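Local structure of GTPase-activating protein BEM3 (Saccharomyces cerevisiae S288C, 6FSF) at residues 98-101 against 102-106; 118-121 against 122-125. The protein activates GTP hydrolysis by Cdc42 and, less efficiently, Rho1, and binds phosphatidylinositol 3-phosphate, the part described here being its tandem PX-PH domains. All coordinates share one frame; numbering follows the deposited sequence.

How the interactions relate
Both interactions are one-turn contacts inside single helices of the PX domain: interaction 1 in helix 90-107, interaction 2 in helix 115-125, the next helix along the chain. Their centres lie about 17 Å apart, yet the elements meet where Tyr104 OH packs 3.6 Å from Phe124 CE2. Each is partly buried: in interaction 1 Leu100, Tyr103 and Tyr104 are buried while Gln102 and Thr105 are exposed; in interaction 2 Ile121, Ala122 and Ile125 are buried and Lys120 is exposed. The chemistry differs too. In 98-106, hydroxyls and a water add bonds to backbone carbonyls, whereas in 118-125 the glutamine amide is laid against aliphatic carbon.

Interaction 1: residues 98-101 against 102-106; sequences NILN and QYYTS
Thr105 places OG1 beside its own backbone N (chi1 -65°), which turns the hydroxyl back one helical turn onto Asn101. There OG1 donates to Asn101 O at 2.8 Å, while Thr105 N donates to Asn101 O at 3.1 Å. The two donors arrive from opposite faces of the carbonyl plane, so a single acceptor is gripped twice without the donors competing for one direction. Ser106 repeats the pattern, its OG donating to Gln102 O at 3.0 Å from the face opposite its own N-H. Gln102 folds back by a bend in the middle of its chain (chi2 -55°), and its amide thereby reaches Asn98 through water: the water gives one hydrogen to Gln102 OE1 at 2.6 Å and the other to Asn98 O at 3.3 Å. Asn98 O also accepts the ordinary helical bond from Gln102 N, which makes it a doubly used carbonyl on the exposed side. On the buried side the apolar contact is looser, with Leu100 CD2 lying 4.4 Å from Tyr104 CE2. Tyr103 presents its ring edge to the face of its neighbour, Tyr103 CD2 standing 3.6 Å above the Tyr104 ring plane, over its centre. Beyond the helix, Tyr103 OH is hydrogen-bonded to Asp64 of helix 57-70, and Asn101 OD1 takes the backbone N-H of Val23 in strand 19-29. Leu100 packs on Ile37 and Tyr104 on Ile39 of strand 35-43, so this turn of helix 90-107 bridges the PX sheet and helix 57-70.

Interaction 2: residues 118-121 against 122-125; sequences GLKI and AQFI
The amide of Gln123 has the branched end of Leu119 against one side of its plane: Leu119 CG stands 3.5 Å from Gln123 NE2, and both methyls, Leu119 CD1 and CD2, come to 3.6 Å of that same nitrogen. All three carbons lie on one side of the amide, so it rests on aliphatic surface at its NE2 end. At the other end, Lys120 CD approaches Gln123 OE1 more loosely, at 4.0 Å. The second flat group, the Phe124 ring, meets Ile121 O only obliquely; beyond the helix it forms a cation-pi pair with Lys55. Gln123 reaches back over the preceding turn because CG sits beside the backbone N (chi1 -64°) and the chain then runs extended (chi2 172°). This course takes Gln123 CG to 3.2 Å from Leu119 O, the carbonyl that also accepts Gln123 N at 2.8 Å in a nearly straight bond (169°). An alanine at this position would keep that backbone bond but would probably uncover one side of the Leu119 isobutyl group and leave it freer to turn. Further round, Ala122 CB lies 3.5 Å from Gly118 O, and the bonds from Ala122, Phe124 and Ile125 to the residues four earlier complete the turn. Ile121 packs on Met67 of helix 57-70, and Phe124 and Ile125 on Phe53 of strand 49-55. Such i to i+4 bonding is that of a regular alpha helix, here a helix of the PX fold, in which a helical subdomain packs beside an antiparallel sheet.

Interaction 1: residues 98-101 against 102-106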
# COMPACT_ATOMS: atom_id res chain seq x y z
N ASN A 98 -0.55 6.78 -4.64
CA ASN A 98 -0.36 7.21 -6.02
C ASN A 98 0.90 8.06 -6.16
O ASN A 98 1.62 7.95 -7.16
CB ASN A 98 -1.59 7.99 -6.50
CG ASN A 98 -2.85 7.15 -6.49
OD1 ASN A 98 -2.79 5.93 -6.62
ND2 ASN A 98 -3.99 7.81 -6.35
N ILE A 99 1.17 8.92 -5.18
CA ILE A 99 2.37 9.75 -5.23
C ILE A 99 3.62 8.87 -5.15
O ILE A 99 4.61 9.10 -5.86
CB ILE A 99 2.35 10.80 -4.11
CG1 ILE A 99 1.08 11.65 -4.20
CG2 ILE A 99 3.60 11.67 -4.16
CD1 ILE A 99 0.98 12.71 -3.14
N LEU A 100 3.59 7.85 -4.29
CA LEU A 100 4.73 6.96 -4.17
C LEU A 100 4.95 6.17 -5.46
O LEU A 100 6.09 5.90 -5.84
CB LEU A 100 4.54 6.02 -2.98
CG LEU A 100 4.80 6.62 -1.60
CD1 LEU A 100 4.26 5.72 -0.51
CD2 LEU A 100 6.29 6.87 -1.40
N ASN A 101 3.86 5.78 -6.13
CA ASN A 101 3.99 5.12 -7.43
C ASN A 101 4.69 6.03 -8.44
O ASN A 101 5.61 5.60 -9.14
CB ASN A 101 2.62 4.70 -7.94
CG ASN A 101 2.38 3.21 -7.80
OD1 ASN A 101 3.28 2.40 -8.02
ND2 ASN A 101 1.16 2.84 -7.42
N GLN A 102 4.25 7.29 -8.52
CA GLN A 102 4.91 8.25 -9.40
C GLN A 102 6.36 8.46 -9.00
O GLN A 102 7.23 8.61 -9.86
CB GLN A 102 4.16 9.58 -9.37
CG GLN A 102 2.77 9.52 -9.97
CD GLN A 102 2.79 8.97 -11.38
OE1 GLN A 102 2.30 7.87 -11.64
NE2 GLN A 102 3.36 9.74 -12.30
N TYR A 103 6.63 8.48 -7.70
CA TYR A 103 7.98 8.74 -7.21
C TYR A 103 8.95 7.66 -7.66
O TYR A 103 9.99 7.96 -8.26
CB TYR A 103 7.95 8.85 -5.68
CG TYR A 103 9.31 9.01 -5.04
CD1 TYR A 103 9.87 10.27 -4.87
CD2 TYR A 103 10.02 7.91 -4.57
CE1 TYR A 103 11.11 10.43 -4.28
CE2 TYR A 103 11.26 8.06 -3.97
CZ TYR A 103 11.80 9.32 -3.82
OH TYR A 103 13.03 9.48 -3.23
N TYR A 104 8.63 6.40 -7.38
CA TYR A 104 9.59 5.33 -7.65
C TYR A 104 9.63 4.96 -9.12
O TYR A 104 10.64 4.41 -9.59
CB TYR A 104 9.27 4.12 -6.79
CG TYR A 104 9.81 4.24 -5.38
CD1 TYR A 104 11.18 4.37 -5.16
CD2 TYR A 104 8.97 4.21 -4.28
CE1 TYR A 104 11.68 4.48 -3.88
CE2 TYR A 104 9.46 4.32 -3.00
CZ TYR A 104 10.82 4.45 -2.80
OH TYR A 104 11.32 4.56 -1.52
N THR A 105 8.56 5.23 -9.87
CA THR A 105 8.64 5.08 -11.32
C THR A 105 9.66 6.05 -11.90
O THR A 105 10.42 5.68 -12.81
CB THR A 105 7.26 5.31 -11.95
OG1 THR A 105 6.36 4.28 -11.53
CG2 THR A 105 7.35 5.31 -13.47
N SER A 106 9.71 7.27 -11.38
CA SER A 106 10.68 8.24 -11.87
C SER A 106 12.10 7.86 -11.48
O SER A 106 13.04 8.03 -12.27
CB SER A 106 10.33 9.64 -11.34
OG SER A 106 9.03 10.03 -11.74
O HOH W 1 0.58 6.77 -10.05

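Interaction 2: residues 118-121 against 122-125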
# COMPACT_ATOMS: atom_id res chain seq x y z
N GLY A 118 23.87 4.74 -7.37
CA GLY A 118 23.21 3.58 -7.96
C GLY A 118 23.31 2.35 -7.08
O GLY A 118 22.37 1.56 -6.99
N LEU A 119 24.46 2.17 -6.43
CA LEU A 119 24.61 1.04 -5.52
C LEU A 119 23.68 1.16 -4.32
O LEU A 119 23.07 0.18 -3.90
CB LEU A 119 26.07 0.93 -5.06
CG LEU A 119 26.35 -0.07 -3.93
CD1 LEU A 119 26.18 -1.50 -4.40
CD2 LEU A 119 27.74 0.16 -3.35
N LYS A 120 23.56 2.37 -3.76
CA LYS A 120 22.69 2.58 -2.61
C LYS A 120 21.24 2.25 -2.95
O LYS A 120 20.54 1.63 -2.14
CB LYS A 120 22.81 4.03 -2.13
CG LYS A 120 22.29 4.28 -0.72
CD LYS A 120 23.28 3.78 0.32
CE LYS A 120 22.80 4.11 1.73
NZ LYS A 120 23.80 3.72 2.77
N ILE A 121 20.78 2.65 -4.13
CA ILE A 121 19.43 2.31 -4.56
C ILE A 121 19.28 0.81 -4.73
O ILE A 121 18.26 0.22 -4.35
CB ILE A 121 19.07 3.07 -5.85
CG1 ILE A 121 19.18 4.58 -5.65
CG2 ILE A 121 17.67 2.70 -6.33
CD1 ILE A 121 18.90 5.39 -6.90
N ALA A 122 20.30 0.16 -5.31
CA ALA A 122 20.25 -1.29 -5.49
C ALA A 122 20.20 -2.01 -4.16
O ALA A 122 19.43 -2.95 -3.97
CB ALA A 122 21.44 -1.75 -6.32
N GLN A 123 21.03 -1.58 -3.20
CA GLN A 123 20.99 -2.15 -1.86
C GLN A 123 19.63 -1.91 -1.21
O GLN A 123 19.15 -2.74 -0.43
CB GLN A 123 22.10 -1.55 -1.00
CG GLN A 123 23.50 -1.87 -1.46
CD GLN A 123 24.55 -1.10 -0.68
OE1 GLN A 123 24.25 -0.13 0.01
NE2 GLN A 123 25.80 -1.54 -0.79
N PHE A 124 19.00 -0.78 -1.52
CA PHE A 124 17.70 -0.46 -0.95
C PHE A 124 16.67 -1.53 -1.30
O PHE A 124 16.01 -2.09 -0.41
CB PHE A 124 17.25 0.91 -1.44
CG PHE A 124 15.98 1.41 -0.80
CD1 PHE A 124 16.00 1.96 0.47
CD2 PHE A 124 14.78 1.36 -1.49
CE1 PHE A 124 14.84 2.43 1.05
CE2 PHE A 124 13.62 1.83 -0.91
CZ PHE A 124 13.64 2.37 0.36
N ILE A 125 16.53 -1.86 -2.59
CA ILE A 125 15.53 -2.83 -3.02
C ILE A 125 15.96 -4.27 -2.83
O ILE A 125 15.16 -5.19 -3.06
CB ILE A 125 15.16 -2.63 -4.50
CG1 ILE A 125 16.34 -3.00 -5.41
CG2 ILE A 125 14.75 -1.18 -4.76
CD1 ILE A 125 16.03 -2.89 -6.89